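Local atomic coordinates of GGDEF and EAL domain-containing protein (Vibrio cholerae O1 str. 2010EL-1786, PDB entry 6PWK), a protein that binds the second messenger c-di-GMP and probably acts as a receptor that couples its level to large-adhesin control and biofilm formation. Residues 350-364 and 383-397. Residues are numbered along the deposited sequence; the frame is centred on the assembly and turned at random.
Sequences RPKYVKLDYLFTHHL and LGITTIASRVETQTQ. With C2E (9,9'-[(2R,3R,3aS,5S,7aR,9R,10R,10aS,12S,14aR)-3,5,10,12-tetrahydroxy-5,12-dioxidooctahydro-2H,7H-difuro[3,2-d:3',2'-j][1,3,7,9,2,8]tetraoxadiphosphacyclododecine-2,9-diyl]bis(2-amino-1,9-dihydro-6H-purin-6-one)), chain C.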
loop_
_atom_site.group_PDB
_atom_site.type_symbol
_atom_site.label_atom_id
_atom_site.label_comp_id
_atom_site.label_asym_id
_atom_site.label_seq_id
_atom_site.Cartn_x
_atom_site.Cartn_y
_atom_site.Cartn_z
ATOM N N ARG A 350 15.658 -17.601 -11.747
ATOM C CA ARG A 350 15.797 -18.740 -12.648
ATOM C C ARG A 350 14.462 -19.121 -13.285
ATOM O O ARG A 350 13.928 -20.196 -13.014
ATOM C CB ARG A 350 16.373 -19.951 -11.913
ATOM C CG ARG A 350 17.794 -19.788 -11.400
ATOM C CD ARG A 350 18.809 -20.023 -12.498
ATOM N NE ARG A 350 20.091 -20.463 -11.955
ATOM C CZ ARG A 350 21.020 -19.642 -11.478
ATOM N NH1 ARG A 350 20.813 -18.333 -11.475
ATOM N NH2 ARG A 350 22.159 -20.129 -11.005
ATOM N N PRO A 351 13.894 -18.273 -14.143
ATOM C CA PRO A 351 12.619 -18.620 -14.781
ATOM C C PRO A 351 12.792 -19.773 -15.755
ATOM O O PRO A 351 13.880 -20.034 -16.274
ATOM C CB PRO A 351 12.219 -17.333 -15.503
ATOM C CG PRO A 351 13.507 -16.641 -15.773
ATOM C CD PRO A 351 14.401 -16.964 -14.606
ATOM N N LYS A 352 11.683 -20.476 -15.997
ATOM C CA LYS A 352 11.708 -21.577 -16.955
ATOM C C LYS A 352 11.958 -21.069 -18.369
ATOM O O LYS A 352 12.644 -21.727 -19.160
ATOM C CB LYS A 352 10.397 -22.363 -16.892
ATOM C CG LYS A 352 10.364 -23.596 -17.784
ATOM C CD LYS A 352 9.049 -24.347 -17.638
ATOM C CE LYS A 352 9.107 -25.700 -18.328
ATOM N NZ LYS A 352 7.876 -26.503 -18.085
ATOM N N TYR A 353 11.417 -19.901 -18.700
ATOM C CA TYR A 353 11.600 -19.318 -20.019
ATOM C C TYR A 353 11.605 -17.802 -19.900
ATOM O O TYR A 353 11.261 -17.235 -18.860
ATOM C CB TYR A 353 10.509 -19.773 -20.993
ATOM C CG TYR A 353 9.117 -19.317 -20.615
ATOM C CD1 TYR A 353 8.611 -18.109 -21.076
ATOM C CD2 TYR A 353 8.308 -20.099 -19.801
ATOM C CE1 TYR A 353 7.339 -17.688 -20.733
ATOM C CE2 TYR A 353 7.034 -19.687 -19.454
ATOM C CZ TYR A 353 6.555 -18.482 -19.923
ATOM O OH TYR A 353 5.288 -18.069 -19.581
ATOM N N VAL A 354 11.999 -17.151 -20.989
ATOM C CA VAL A 354 11.900 -15.703 -21.125
ATOM C C VAL A 354 11.275 -15.408 -22.481
ATOM O O VAL A 354 11.795 -15.837 -23.518
ATOM C CB VAL A 354 13.266 -15.005 -20.979
ATOM C CG1 VAL A 354 13.706 -15.007 -19.524
ATOM C CG2 VAL A 354 14.323 -15.680 -21.844
ATOM N N LYS A 355 10.145 -14.710 -22.473
ATOM C CA LYS A 355 9.482 -14.279 -23.696
ATOM C C LYS A 355 9.907 -12.844 -23.980
ATOM O O LYS A 355 9.636 -11.946 -23.177
ATOM C CB LYS A 355 7.963 -14.392 -23.568
ATOM C CG LYS A 355 7.225 -14.360 -24.896
ATOM C CD LYS A 355 5.795 -14.860 -24.747
ATOM C CE LYS A 355 5.762 -16.299 -24.254
ATOM N NZ LYS A 355 4.376 -16.841 -24.194
ATOM N N LEU A 356 10.583 -12.639 -25.107
ATOM C CA LEU A 356 11.180 -11.345 -25.406
ATOM C C LEU A 356 10.123 -10.251 -25.483
ATOM O O LEU A 356 8.960 -10.496 -25.817
ATOM C CB LEU A 356 11.951 -11.407 -26.724
ATOM C CG LEU A 356 13.271 -12.174 -26.722
ATOM C CD1 LEU A 356 13.786 -12.345 -28.142
ATOM C CD2 LEU A 356 14.294 -11.452 -25.865
ATOM N N ASP A 357 10.540 -9.031 -25.155
ATOM C CA ASP A 357 9.704 -7.862 -25.384
ATOM C C ASP A 357 9.379 -7.757 -26.868
ATOM O O ASP A 357 10.267 -7.860 -27.719
ATOM C CB ASP A 357 10.424 -6.602 -24.895
ATOM C CG ASP A 357 9.547 -5.362 -24.937
ATOM O OD1 ASP A 357 8.389 -5.450 -25.399
ATOM O OD2 ASP A 357 10.019 -4.291 -24.500
ATOM N N TYR A 358 8.096 -7.562 -27.179
ATOM C CA TYR A 358 7.675 -7.516 -28.574
ATOM C C TYR A 358 8.228 -6.309 -29.316
ATOM O O TYR A 358 8.135 -6.269 -30.547
ATOM C CB TYR A 358 6.148 -7.538 -28.669
ATOM C CG TYR A 358 5.454 -6.226 -28.368
ATOM C CD1 TYR A 358 5.113 -5.878 -27.067
ATOM C CD2 TYR A 358 5.115 -5.348 -29.391
ATOM C CE1 TYR A 358 4.468 -4.684 -26.791
ATOM C CE2 TYR A 358 4.473 -4.154 -29.126
ATOM C CZ TYR A 358 4.152 -3.828 -27.826
ATOM O OH TYR A 358 3.511 -2.641 -27.561
ATOM N N LEU A 359 8.795 -5.332 -28.607
ATOM C CA LEU A 359 9.458 -4.215 -29.266
ATOM C C LEU A 359 10.748 -4.626 -29.961
ATOM O O LEU A 359 11.306 -3.823 -30.716
ATOM C CB LEU A 359 9.741 -3.102 -28.256
ATOM C CG LEU A 359 8.510 -2.386 -27.698
ATOM C CD1 LEU A 359 8.917 -1.314 -26.704
ATOM C CD2 LEU A 359 7.694 -1.786 -28.830
ATOM N N PHE A 360 11.237 -5.847 -29.724
ATOM C CA PHE A 360 12.435 -6.312 -30.415
ATOM C C PHE A 360 12.143 -6.710 -31.856
ATOM O O PHE A 360 13.038 -6.643 -32.706
ATOM C CB PHE A 360 13.063 -7.483 -29.658
ATOM C CG PHE A 360 13.772 -7.076 -28.398
ATOM C CD1 PHE A 360 14.921 -6.304 -28.455
ATOM C CD2 PHE A 360 13.298 -7.471 -27.158
ATOM C CE1 PHE A 360 15.579 -5.927 -27.300
ATOM C CE2 PHE A 360 13.953 -7.098 -25.998
ATOM C CZ PHE A 360 15.095 -6.325 -26.071
ATOM N N THR A 361 10.912 -7.123 -32.151
ATOM C CA THR A 361 10.501 -7.355 -33.530
ATOM C C THR A 361 10.097 -6.067 -34.238
ATOM O O THR A 361 9.700 -6.121 -35.405
ATOM C CB THR A 361 9.337 -8.349 -33.582
ATOM O OG1 THR A 361 8.156 -7.740 -33.046
ATOM C CG2 THR A 361 9.665 -9.598 -32.776
ATOM N N HIS A 362 10.197 -4.921 -33.566
ATOM C CA HIS A 362 9.729 -3.649 -34.097
ATOM C C HIS A 362 10.844 -2.779 -34.660
ATOM O O HIS A 362 10.633 -2.094 -35.667
ATOM C CB HIS A 362 8.983 -2.870 -33.007
ATOM C CG HIS A 362 7.492 -2.898 -33.156
ATOM N ND1 HIS A 362 6.746 -1.760 -33.366
ATOM C CD2 HIS A 362 6.610 -3.926 -33.126
ATOM C CE1 HIS A 362 5.469 -2.084 -33.456
ATOM N NE2 HIS A 362 5.359 -3.392 -33.316
ATOM N N HIS A 363 12.028 -2.778 -34.041
ATOM C CA HIS A 363 13.144 -1.927 -34.470
ATOM C C HIS A 363 14.370 -2.807 -34.717
ATOM O O HIS A 363 15.293 -2.856 -33.903
ATOM C CB HIS A 363 13.420 -0.835 -33.450
ATOM C CG HIS A 363 12.716 0.451 -33.743
ATOM N ND1 HIS A 363 13.113 1.299 -34.753
ATOM C CD2 HIS A 363 11.637 1.030 -33.166
ATOM C CE1 HIS A 363 12.311 2.348 -34.785
ATOM N NE2 HIS A 363 11.407 2.210 -33.832
ATOM N N LEU A 364 14.372 -3.486 -35.862
ATOM C CA LEU A 364 15.474 -4.371 -36.215
ATOM C C LEU A 364 16.690 -3.603 -36.717
ATOM O O LEU A 364 17.827 -4.034 -36.496
ATOM C CB LEU A 364 15.017 -5.363 -37.284
ATOM C CG LEU A 364 13.770 -6.202 -37.001
ATOM C CD1 LEU A 364 13.211 -6.775 -38.294
ATOM C CD2 LEU A 364 14.084 -7.318 -36.014
ATOM N N LEU A 383 22.283 -19.727 -18.719
ATOM C CA LEU A 383 21.643 -20.259 -17.525
ATOM C C LEU A 383 20.690 -21.407 -17.830
ATOM O O LEU A 383 20.019 -21.892 -16.913
ATOM C CB LEU A 383 20.891 -19.144 -16.791
ATOM C CG LEU A 383 21.761 -18.161 -16.007
ATOM C CD1 LEU A 383 21.051 -16.829 -15.841
ATOM C CD2 LEU A 383 22.119 -18.748 -14.653
ATOM N N GLY A 384 20.617 -21.850 -19.082
ATOM C CA GLY A 384 19.714 -22.927 -19.444
ATOM C C GLY A 384 18.259 -22.523 -19.485
ATOM O O GLY A 384 17.384 -23.348 -19.200
ATOM N N ILE A 385 17.973 -21.274 -19.838
ATOM C CA ILE A 385 16.617 -20.740 -19.856
ATOM C C ILE A 385 16.174 -20.584 -21.303
ATOM O O ILE A 385 16.886 -19.988 -22.120
ATOM C CB ILE A 385 16.537 -19.403 -19.101
ATOM C CG1 ILE A 385 16.876 -19.624 -17.626
ATOM C CG2 ILE A 385 15.163 -18.772 -19.259
ATOM C CD1 ILE A 385 16.968 -18.358 -16.828
ATOM N N THR A 386 14.997 -21.120 -21.616
ATOM C CA THR A 386 14.470 -21.051 -22.971
ATOM C C THR A 386 14.085 -19.617 -23.316
ATOM O O THR A 386 13.414 -18.938 -22.534
ATOM C CB THR A 386 13.257 -21.972 -23.109
ATOM O OG1 THR A 386 13.621 -23.307 -22.739
ATOM C CG2 THR A 386 12.742 -21.969 -24.536
ATOM N N THR A 387 14.515 -19.152 -24.485
ATOM C CA THR A 387 14.145 -17.834 -24.978
ATOM C C THR A 387 13.038 -17.963 -26.014
ATOM O O THR A 387 13.073 -18.853 -26.870
ATOM C CB THR A 387 15.343 -17.110 -25.596
ATOM O OG1 THR A 387 15.804 -17.838 -26.740
ATOM C CG2 THR A 387 16.467 -16.986 -24.583
ATOM N N ILE A 388 12.056 -17.071 -25.932
ATOM C CA ILE A 388 10.898 -17.085 -26.817
ATOM C C ILE A 388 10.751 -15.701 -27.431
ATOM O O ILE A 388 10.608 -14.709 -26.706
ATOM C CB ILE A 388 9.611 -17.484 -26.075
ATOM C CG1 ILE A 388 9.782 -18.844 -25.392
ATOM C CG2 ILE A 388 8.425 -17.490 -27.028
ATOM C CD1 ILE A 388 8.563 -19.302 -24.619
ATOM N N ALA A 389 10.791 -15.631 -28.759
ATOM C CA ALA A 389 10.485 -14.392 -29.456
ATOM C C ALA A 389 8.976 -14.185 -29.499
ATOM O O ALA A 389 8.201 -15.138 -29.597
ATOM C CB ALA A 389 11.056 -14.407 -30.872
ATOM N N SER A 390 8.563 -12.922 -29.427
ATOM C CA SER A 390 7.168 -12.577 -29.201
ATOM C C SER A 390 6.627 -11.719 -30.335
ATOM O O SER A 390 7.306 -10.805 -30.817
ATOM C CB SER A 390 7.001 -11.837 -27.865
ATOM O OG SER A 390 5.651 -11.469 -27.640
ATOM N N ARG A 391 5.396 -12.028 -30.749
ATOM C CA ARG A 391 4.638 -11.219 -31.706
ATOM C C ARG A 391 5.369 -11.090 -33.044
ATOM O O ARG A 391 5.494 -10.004 -33.612
ATOM C CB ARG A 391 4.302 -9.850 -31.107
ATOM C CG ARG A 391 3.014 -9.878 -30.290
ATOM C CD ARG A 391 3.077 -9.115 -28.975
ATOM N NE ARG A 391 2.643 -7.728 -29.107
ATOM C CZ ARG A 391 2.056 -7.035 -28.136
ATOM N NH1 ARG A 391 1.823 -7.603 -26.961
ATOM N NH2 ARG A 391 1.693 -5.778 -28.343
ATOM N N VAL A 392 5.836 -12.227 -33.552
ATOM C CA VAL A 392 6.527 -12.280 -34.838
ATOM C C VAL A 392 5.481 -12.317 -35.947
ATOM O O VAL A 392 4.650 -13.231 -36.002
ATOM C CB VAL A 392 7.457 -13.497 -34.915
ATOM C CG1 VAL A 392 8.380 -13.382 -36.121
ATOM C CG2 VAL A 392 8.260 -13.637 -33.631
ATOM N N GLU A 393 5.525 -11.323 -36.834
ATOM C CA GLU A 393 4.545 -11.164 -37.902
ATOM C C GLU A 393 5.069 -11.530 -39.279
ATOM O O GLU A 393 4.313 -12.066 -40.092
ATOM C CB GLU A 393 4.039 -9.716 -37.957
ATOM C CG GLU A 393 3.369 -9.221 -36.707
ATOM C CD GLU A 393 2.648 -7.905 -36.924
ATOM O OE1 GLU A 393 1.420 -7.847 -36.696
ATOM O OE2 GLU A 393 3.308 -6.930 -37.340
ATOM N N THR A 394 6.330 -11.233 -39.579
ATOM C CA THR A 394 6.850 -11.346 -40.932
ATOM C C THR A 394 8.040 -12.294 -40.976
ATOM O O THR A 394 8.699 -12.552 -39.966
ATOM C CB THR A 394 7.272 -9.977 -41.482
ATOM O OG1 THR A 394 8.445 -9.526 -40.795
ATOM C CG2 THR A 394 6.157 -8.958 -41.293
ATOM N N GLN A 395 8.299 -12.817 -42.178
ATOM C CA GLN A 395 9.495 -13.622 -42.392
ATOM C C GLN A 395 10.756 -12.790 -42.210
ATOM O O GLN A 395 11.793 -13.318 -41.794
ATOM C CB GLN A 395 9.462 -14.252 -43.787
ATOM C CG GLN A 395 10.590 -15.238 -44.063
ATOM C CD GLN A 395 10.453 -16.527 -43.275
ATOM O OE1 GLN A 395 9.387 -17.142 -43.247
ATOM N NE2 GLN A 395 11.536 -16.943 -42.627
ATOM N N THR A 396 10.684 -11.491 -42.509
ATOM C CA THR A 396 11.806 -10.598 -42.237
ATOM C C THR A 396 12.118 -10.559 -40.745
ATOM O O THR A 396 13.281 -10.661 -40.337
ATOM C CB THR A 396 11.498 -9.194 -42.759
ATOM O OG1 THR A 396 11.194 -9.259 -44.158
ATOM C CG2 THR A 396 12.687 -8.270 -42.542
ATOM N N GLN A 397 11.085 -10.407 -39.913
ATOM C CA GLN A 397 11.281 -10.483 -38.468
ATOM C C GLN A 397 11.779 -11.862 -38.057
ATOM O O GLN A 397 12.697 -11.983 -37.239
ATOM C CB GLN A 397 9.982 -10.144 -37.741
ATOM C CG GLN A 397 9.544 -8.697 -37.877
ATOM C CD GLN A 397 8.087 -8.497 -37.511
ATOM O OE1 GLN A 397 7.353 -9.461 -37.290
ATOM N NE2 GLN A 397 7.657 -7.243 -37.451
HETATM P P1 C2E C . 0.776 -10.098 -24.260
HETATM O O2P C2E C . 1.387 -10.967 -23.194
HETATM O O1P C2E C . 1.944 -9.459 -24.957
HETATM O "O5'" C2E C . 0.036 -10.987 -25.419
HETATM C "C5'" C2E C . 0.394 -10.765 -26.742
HETATM C "C4'" C2E C . -0.660 -9.786 -27.329
HETATM O "O4'" C2E C . -0.335 -9.442 -28.541
HETATM C "C3'" C2E C . -2.023 -10.481 -27.502
HETATM O "O3'" C2E C . -2.929 -9.510 -27.708
HETATM C "C2'" C2E C . -1.798 -11.218 -28.831
HETATM O "O2'" C2E C . -3.106 -11.623 -29.420
HETATM C "C1'" C2E C . -1.326 -10.231 -29.539
HETATM N N9 C2E C . -0.526 -10.473 -30.712
HETATM C C8 C2E C . -0.238 -11.783 -30.515
HETATM N N7 C2E C . 0.540 -12.172 -31.557
HETATM C C5 C2E C . 0.732 -11.131 -32.360
HETATM C C6 C2E C . 1.507 -10.916 -33.672
HETATM O O6 C2E C . 2.104 -11.795 -34.195
HETATM N N1 C2E C . 1.509 -9.626 -34.291
HETATM C C2 C2E C . 0.804 -8.512 -33.712
HETATM N N2 C2E C . 0.774 -7.175 -34.299
HETATM N N3 C2E C . 0.086 -8.749 -32.470
HETATM C C4 C2E C . 0.073 -10.084 -31.820
HETATM P P11 C2E C . -4.244 -9.633 -26.703
HETATM O O21 C2E C . -5.168 -10.807 -26.890
HETATM O O11 C2E C . -5.090 -8.414 -26.969
HETATM O O5A C2E C . -3.537 -9.479 -25.219
HETATM C C5A C2E C . -3.128 -8.164 -24.956
HETATM C C4A C2E C . -2.607 -8.066 -23.580
HETATM O O4A C2E C . -3.584 -8.235 -22.729
HETATM C C3A C2E C . -1.481 -9.285 -23.286
HETATM O O3A C2E C . -0.103 -8.823 -23.673
HETATM C C2A C2E C . -1.532 -9.502 -22.083
HETATM O O2A C2E C . -0.571 -8.604 -21.349
HETATM C C1A C2E C . -3.069 -9.177 -21.664
HETATM N N91 C2E C . -3.776 -10.282 -21.613
HETATM C C81 C2E C . -4.346 -10.980 -22.608
HETATM N N71 C2E C . -4.957 -12.031 -22.028
HETATM C C51 C2E C . -4.759 -11.967 -20.715
HETATM C C61 C2E C . -5.203 -12.866 -19.566
HETATM O O61 C2E C . -5.849 -13.820 -19.815
HETATM N N11 C2E C . -4.846 -12.562 -18.215
HETATM C C21 C2E C . -4.059 -11.396 -17.925
HETATM N N21 C2E C . -3.699 -11.091 -16.549
HETATM N N31 C2E C . -3.636 -10.542 -19.036
HETATM C C41 C2E C . -4.015 -10.866 -20.444
HETATM O O HOH W 1 14.942 -24.275 -19.185
#
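L383 sets CD2 over one face of the R350 guanidinium, whose NH1 is hydrogen-bonded to N347, where helix 367-382 of a beta-alpha-beta unit in the EAL-domain barrel leads into strand 386-389, beside strand 353-356. After the Schellman motif that ends the helix at G384, I385 lies along the P351 carbonyl, with CD1 against P351 CD and CG2 near V354 CG1. The two strands then run parallel at 21°. V354 takes part in two of their bonds, giving its N to T386 O (2.8 Å) and accepting I388 N at its carbonyl; L356 N follows onto I388 O at 2.6 Å. T387 CG2 meets V354 CG2 on one face of the sheet. On the other, I388 fits between Y353 and K355: its CD1 approaches Y353 CD1 obliquely at 3.7 Å, while CG2 touches the aliphatic part of K355, whose NZ forms salt bridges with E304 and E218, two of the magnesium ligands. Next, S390 CB lies against L356 O. R391 bends at chi2 and chi3 (92°), which lays its guanidinium flat on the Y358 ring, centres 3.4 Å apart and planes 15° apart, a cation-pi stack. C2E O4' lies over the opposite guanidinium face, and the phosphate oxygen O1P sits in plane at its edge, weakly bonded to NH1; ring, ribose and phosphate together should fix the group's rotation. E393 OE1 accepts N2 of a C2E guanine at 2.6 Å. Beyond it, T394 and Q397 form a capping box, and Q397 OE1 takes both E393 N and T394 N, while its NE2 lies 3.1 Å from T361 O.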